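Local structure of uncharacterized protein (Bacteroides ovatus, 3P02) at residues A[113-127]-A[143-155]. The protein is of unknown function, and probably combines an E-set-like N-terminal part with a BT_3044-like C-terminal part. Numbering follows the deposited sequence. Where two conformers were deposited one is given.
Sequences LDGLDDSQKWALPLK and YYRTAVLRPILFN. With EDO (1,2-ethanediol), chain G; EDO (1,2-ethanediol), chain E.
R145 and T146 meet K127 at the start of strand 146-154: K127 CE lies 3.8 Å from R145 CB, and the methylenes of K127 pass T146 OG1. K127 runs fully extended, its chi1 of -178° carrying NZ outward to the carbonyl of Y136. Were K127 replaced by an alanine, T146 OG1 and R145 CB would probably lose their aliphatic cover and the Y136 carbonyl its ammonium donor. A147, small beside L126, exchanges two backbone bonds with it, L126 N to A147 O measuring 2.8 Å. On the face shared with P125, V148 is a branched side chain whose CG1 packs on the small A123 methyl, 3.7 Å from CB. L149 pairs with L124 through two more backbone bonds and, on the other face, its CD1 meets L126 CD1 at 4.2 Å. In one of its two conformers, R150 has its flat guanidinium between K121 CG and I152 CD1, and NE bonds to a water that also takes one from W122 N. P151 has no N-H to offer W122 O, which meets its CD at 3.3 Å instead, so the backbone pairing stops; P151 CB rests 3.6 Å from L113 CD1. L153 places CD2 on L113 and CD1 near D118, whose OD1 is water-linked to L153 N while OD2 accepts from the backbone N of V187. The whole is an antiparallel strand pair that gives way to water-bridged contacts at the D118-L153 end, in the mixed sheet of a probably E-set-like domain.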
loop_
_atom_site.group_PDB
_atom_site.type_symbol
_atom_site.label_atom_id
_atom_site.label_comp_id
_atom_site.label_asym_id
_atom_site.label_seq_id
_atom_site.Cartn_x
_atom_site.Cartn_y
_atom_site.Cartn_z
ATOM N N LEU A 113 -7.867 8.265 5.397
ATOM C CA LEU A 113 -7.945 7.646 4.074
ATOM C C LEU A 113 -9.198 6.877 3.709
ATOM O O LEU A 113 -9.168 6.159 2.702
ATOM C CB LEU A 113 -6.728 6.709 3.926
ATOM C CG LEU A 113 -5.348 7.319 4.344
ATOM C CD1 LEU A 113 -4.241 6.331 4.097
ATOM C CD2 LEU A 113 -5.039 8.624 3.559
ATOM N N ASP A 114 -10.302 7.079 4.434
ATOM C CA ASP A 114 -11.563 6.408 4.070
ATOM C C ASP A 114 -11.913 6.712 2.633
ATOM O O ASP A 114 -11.818 7.865 2.192
ATOM C CB ASP A 114 -12.700 6.848 5.007
ATOM C CG ASP A 114 -12.464 6.438 6.439
ATOM O OD1 ASP A 114 -11.350 6.698 6.958
ATOM O OD2 ASP A 114 -13.414 5.968 7.075
ATOM N N GLY A 115 -12.201 5.664 1.877
ATOM C CA GLY A 115 -12.563 5.832 0.480
ATOM C C GLY A 115 -11.411 5.996 -0.495
ATOM O O GLY A 115 -11.660 6.090 -1.699
ATOM N N LEU A 116 -10.138 5.999 -0.009
ATOM C CA LEU A 116 -8.986 6.140 -0.898
ATOM C C LEU A 116 -8.954 4.985 -1.883
ATOM O O LEU A 116 -9.140 3.838 -1.468
ATOM C CB LEU A 116 -7.679 6.183 -0.090
ATOM C CG LEU A 116 -6.406 6.468 -0.915
ATOM C CD1 LEU A 116 -6.422 7.880 -1.513
ATOM C CD2 LEU A 116 -5.158 6.275 -0.058
ATOM N N ASP A 117 -8.741 5.272 -3.175
ATOM C CA ASP A 117 -8.653 4.230 -4.219
ATOM C C ASP A 117 -7.304 3.541 -4.133
ATOM O O ASP A 117 -6.305 4.078 -4.594
ATOM C CB ASP A 117 -8.853 4.856 -5.615
ATOM C CG ASP A 117 -8.833 3.867 -6.772
ATOM O OD1 ASP A 117 -8.542 2.656 -6.535
ATOM O OD2 ASP A 117 -9.074 4.296 -7.910
ATOM N N ASP A 118 -7.274 2.313 -3.614
ATOM C CA ASP A 118 -6.021 1.598 -3.428
ATOM C C ASP A 118 -5.500 0.943 -4.700
ATOM O O ASP A 118 -4.479 0.251 -4.644
ATOM C CB ASP A 118 -6.170 0.561 -2.288
ATOM C CG ASP A 118 -4.873 0.197 -1.569
ATOM O OD1 ASP A 118 -3.955 1.057 -1.507
ATOM O OD2 ASP A 118 -4.809 -0.899 -0.994
ATOM N N SER A 119 -6.125 1.206 -5.862
ATOM C CA SER A 119 -5.563 0.698 -7.115
ATOM C C SER A 119 -4.475 1.674 -7.651
ATOM O O SER A 119 -3.748 1.360 -8.607
ATOM C CB SER A 119 -6.649 0.500 -8.179
ATOM O OG SER A 119 -7.141 1.748 -8.649
ATOM N N GLN A 120 -4.396 2.880 -7.042
ATOM C CA GLN A 120 -3.463 3.929 -7.432
ATOM C C GLN A 120 -2.374 4.086 -6.403
ATOM O O GLN A 120 -2.614 3.783 -5.240
ATOM C CB GLN A 120 -4.213 5.260 -7.567
ATOM C CG GLN A 120 -5.471 5.166 -8.435
ATOM C CD GLN A 120 -5.127 4.861 -9.865
ATOM O OE1 GLN A 120 -4.481 5.674 -10.537
ATOM N NE2 GLN A 120 -5.500 3.651 -10.352
ATOM N N LYS A 121 -1.180 4.539 -6.817
ATOM C CA LYS A 121 -0.069 4.784 -5.878
ATOM C C LYS A 121 -0.111 6.254 -5.520
ATOM O O LYS A 121 0.081 7.085 -6.409
ATOM C CB LYS A 121 1.309 4.427 -6.499
ATOM C CG LYS A 121 1.518 2.934 -6.685
ATOM C CD LYS A 121 2.981 2.548 -6.975
ATOM C CE LYS A 121 3.485 3.220 -8.223
ATOM N NZ LYS A 121 4.692 2.552 -8.799
ATOM N N TRP A 122 -0.386 6.578 -4.263
ATOM C CA TRP A 122 -0.498 7.971 -3.843
ATOM C C TRP A 122 0.741 8.418 -3.111
ATOM O O TRP A 122 1.352 7.630 -2.373
ATOM C CB TRP A 122 -1.729 8.137 -2.929
ATOM C CG TRP A 122 -3.003 7.696 -3.587
ATOM C CD1 TRP A 122 -3.632 6.492 -3.439
ATOM C CD2 TRP A 122 -3.775 8.446 -4.534
ATOM N NE1 TRP A 122 -4.748 6.441 -4.247
ATOM C CE2 TRP A 122 -4.865 7.632 -4.925
ATOM C CE3 TRP A 122 -3.634 9.728 -5.116
ATOM C CZ2 TRP A 122 -5.830 8.064 -5.840
ATOM C CZ3 TRP A 122 -4.584 10.157 -6.042
ATOM C CH2 TRP A 122 -5.663 9.329 -6.400
ATOM N N ALA A 123 1.074 9.693 -3.230
ATOM C CA ALA A 123 2.230 10.179 -2.490
ATOM C C ALA A 123 2.030 11.609 -2.046
ATOM O O ALA A 123 1.395 12.402 -2.727
ATOM C CB ALA A 123 3.504 10.051 -3.342
ATOM N N LEU A 124 2.631 11.946 -0.910
ATOM C CA LEU A 124 2.578 13.279 -0.337
ATOM C C LEU A 124 4.021 13.840 -0.251
ATOM O O LEU A 124 4.812 13.382 0.584
ATOM C CB LEU A 124 1.901 13.231 1.054
ATOM C CG LEU A 124 1.868 14.544 1.830
ATOM C CD1 LEU A 124 1.108 15.652 1.052
ATOM C CD2 LEU A 124 1.276 14.335 3.243
ATOM N N PRO A 125 4.365 14.769 -1.177
ATOM C CA PRO A 125 5.722 15.331 -1.198
ATOM C C PRO A 125 5.785 16.592 -0.329
ATOM O O PRO A 125 5.011 17.521 -0.536
ATOM C CB PRO A 125 5.933 15.622 -2.698
ATOM C CG PRO A 125 4.563 16.029 -3.198
ATOM C CD PRO A 125 3.541 15.282 -2.300
ATOM N N LEU A 126 6.665 16.614 0.677
ATOM C CA LEU A 126 6.721 17.727 1.625
ATOM C C LEU A 126 8.081 18.310 1.727
ATOM O O LEU A 126 9.032 17.543 1.851
ATOM C CB LEU A 126 6.346 17.223 3.045
ATOM C CG LEU A 126 5.041 16.498 3.185
ATOM C CD1 LEU A 126 4.907 15.939 4.583
ATOM C CD2 LEU A 126 3.894 17.435 2.905
ATOM N N LYS A 127 8.185 19.634 1.785
ATOM C CA LYS A 127 9.499 20.240 1.957
ATOM C C LYS A 127 9.506 21.100 3.209
ATOM O O LYS A 127 8.514 21.750 3.511
ATOM C CB LYS A 127 9.872 21.100 0.723
ATOM C CG LYS A 127 11.275 21.725 0.831
ATOM C CD LYS A 127 11.726 22.420 -0.441
ATOM C CE LYS A 127 13.132 22.933 -0.272
ATOM N NZ LYS A 127 13.585 23.720 -1.462
ATOM N N TYR A 143 20.692 17.618 0.965
ATOM C CA TYR A 143 20.425 17.969 2.355
ATOM C C TYR A 143 19.067 17.523 2.862
ATOM O O TYR A 143 18.666 17.981 3.928
ATOM C CB TYR A 143 20.601 19.468 2.550
ATOM C CG TYR A 143 22.041 19.878 2.355
ATOM C CD1 TYR A 143 23.039 19.438 3.226
ATOM C CD2 TYR A 143 22.418 20.670 1.274
ATOM C CE1 TYR A 143 24.377 19.765 3.019
ATOM C CE2 TYR A 143 23.751 21.015 1.065
ATOM C CZ TYR A 143 24.729 20.553 1.935
ATOM O OH TYR A 143 26.042 20.898 1.737
ATOM N N TYR A 144 18.393 16.601 2.158
ATOM C CA TYR A 144 17.131 15.997 2.579
ATOM C C TYR A 144 16.085 17.036 3.008
ATOM O O TYR A 144 15.401 16.838 4.022
ATOM C CB TYR A 144 17.373 14.981 3.729
ATOM C CG TYR A 144 18.502 14.014 3.460
ATOM C CD1 TYR A 144 18.310 12.898 2.654
ATOM C CD2 TYR A 144 19.777 14.242 3.970
ATOM C CE1 TYR A 144 19.363 12.027 2.362
ATOM C CE2 TYR A 144 20.834 13.379 3.687
ATOM C CZ TYR A 144 20.618 12.260 2.900
ATOM O OH TYR A 144 21.658 11.395 2.630
ATOM N N ARG A 145 15.885 18.092 2.199
ATOM C CA ARG A 145 14.866 19.083 2.538
ATOM C C ARG A 145 13.445 18.578 2.265
ATOM O O ARG A 145 12.508 19.133 2.839
ATOM C CB ARG A 145 15.046 20.393 1.737
ATOM C CG ARG A 145 16.379 21.072 1.870
ATOM C CD ARG A 145 16.808 21.370 3.292
ATOM N NE ARG A 145 18.101 22.047 3.184
ATOM C CZ ARG A 145 19.076 22.001 4.081
ATOM N NH1 ARG A 145 18.908 21.335 5.223
ATOM N NH2 ARG A 145 20.244 22.578 3.825
ATOM N N THR A 146 13.295 17.554 1.420
ATOM C CA THR A 146 12.004 17.032 0.961
ATOM C C THR A 146 11.849 15.537 1.256
ATOM O O THR A 146 12.734 14.737 0.956
ATOM C CB THR A 146 11.878 17.342 -0.552
ATOM O OG1 THR A 146 11.904 18.766 -0.671
ATOM C CG2 THR A 146 10.577 16.831 -1.169
ATOM N N ALA A 147 10.693 15.175 1.826
ATOM C CA ALA A 147 10.295 13.793 2.105
ATOM C C ALA A 147 9.071 13.449 1.250
ATOM O O ALA A 147 8.216 14.322 1.008
ATOM C CB ALA A 147 9.944 13.649 3.590
ATOM N N VAL A 148 9.001 12.215 0.742
ATOM C CA VAL A 148 7.838 11.805 -0.042
ATOM C C VAL A 148 7.202 10.638 0.691
ATOM O O VAL A 148 7.846 9.593 0.832
ATOM C CB VAL A 148 8.167 11.447 -1.499
ATOM C CG1 VAL A 148 6.876 11.056 -2.235
ATOM C CG2 VAL A 148 8.853 12.612 -2.197
ATOM N N LEU A 149 5.954 10.801 1.151
ATOM C CA LEU A 149 5.296 9.768 1.940
ATOM C C LEU A 149 4.260 9.039 1.122
ATOM O O LEU A 149 3.423 9.687 0.487
ATOM C CB LEU A 149 4.627 10.373 3.180
ATOM C CG LEU A 149 5.507 11.287 4.046
ATOM C CD1 LEU A 149 4.671 11.833 5.198
ATOM C CD2 LEU A 149 6.723 10.499 4.610
ATOM N N ARG A 150 4.313 7.695 1.153
ATOM C CA ARG A 150 3.375 6.838 0.428
ATOM C C ARG A 150 2.477 6.105 1.417
ATOM O O ARG A 150 2.987 5.219 2.110
ATOM C CB ARG A 150 4.146 5.816 -0.424
ATOM C CG ARG A 150 3.412 5.456 -1.700
ATOM C CD ARG A 150 3.491 3.998 -2.041
ATOM N NE ARG A 150 2.178 3.495 -2.440
ATOM C CZ ARG A 150 1.971 2.340 -3.052
ATOM N NH1 ARG A 150 2.994 1.552 -3.363
ATOM N NH2 ARG A 150 0.743 1.961 -3.359
ATOM N N PRO A 151 1.150 6.407 1.514
ATOM C CA PRO A 151 0.322 5.617 2.438
ATOM C C PRO A 151 0.102 4.195 1.907
ATOM O O PRO A 151 -0.190 3.995 0.712
ATOM C CB PRO A 151 -1.005 6.380 2.517
ATOM C CG PRO A 151 -1.060 7.212 1.251
ATOM C CD PRO A 151 0.359 7.440 0.794
ATOM N N ILE A 152 0.260 3.204 2.804
ATOM C CA ILE A 152 0.039 1.783 2.517
ATOM C C ILE A 152 -1.122 1.340 3.387
ATOM O O ILE A 152 -0.933 1.229 4.596
ATOM C CB ILE A 152 1.326 0.938 2.796
ATOM C CG1 ILE A 152 2.540 1.458 1.996
ATOM C CG2 ILE A 152 1.105 -0.574 2.556
ATOM C CD1 ILE A 152 2.332 1.472 0.431
ATOM N N LEU A 153 -2.301 1.120 2.804
ATOM C CA LEU A 153 -3.438 0.675 3.593
ATOM C C LEU A 153 -3.285 -0.811 3.934
ATOM O O LEU A 153 -2.753 -1.579 3.118
ATOM C CB LEU A 153 -4.723 0.859 2.781
ATOM C CG LEU A 153 -5.247 2.285 2.662
ATOM C CD1 LEU A 153 -6.236 2.366 1.513
ATOM C CD2 LEU A 153 -5.852 2.747 3.984
ATOM N N PHE A 154 -3.805 -1.219 5.103
ATOM C CA PHE A 154 -3.825 -2.640 5.410
ATOM C C PHE A 154 -5.043 -2.946 6.254
ATOM O O PHE A 154 -5.576 -2.059 6.914
ATOM C CB PHE A 154 -2.534 -3.143 6.096
ATOM C CG PHE A 154 -2.302 -2.681 7.519
ATOM C CD1 PHE A 154 -1.836 -1.397 7.782
ATOM C CD2 PHE A 154 -2.481 -3.552 8.589
ATOM C CE1 PHE A 154 -1.518 -1.003 9.082
ATOM C CE2 PHE A 154 -2.179 -3.153 9.896
ATOM C CZ PHE A 154 -1.702 -1.873 10.137
ATOM N N ASN A 155 -5.510 -4.190 6.176
ATOM C CA ASN A 155 -6.575 -4.612 7.073
ATOM C C ASN A 155 -6.205 -6.061 7.481
ATOM O O ASN A 155 -5.108 -6.521 7.151
ATOM C CB ASN A 155 -7.965 -4.451 6.434
ATOM C CG ASN A 155 -8.171 -5.281 5.196
ATOM O OD1 ASN A 155 -7.552 -6.309 5.005
ATOM N ND2 ASN A 155 -9.087 -4.860 4.343
HETATM C C1 EDO G . -11.159 11.967 3.997
HETATM O O1 EDO G . -11.870 12.674 2.965
HETATM C C2 EDO G . -11.151 10.473 3.711
HETATM O O2 EDO G . -12.399 10.125 3.112
HETATM C C1 EDO E . 11.669 26.379 -1.174
HETATM O O1 EDO E . 13.023 26.577 -1.585
HETATM C C2 EDO E . 10.950 27.706 -0.991
HETATM O O2 EDO E . 9.639 27.444 -0.479
HETATM O O HOH W 1 -2.672 -1.845 0.349
HETATM O O HOH W 2 -1.994 1.463 -0.063
HETATM O O HOH W 3 -0.687 4.590 -2.006
#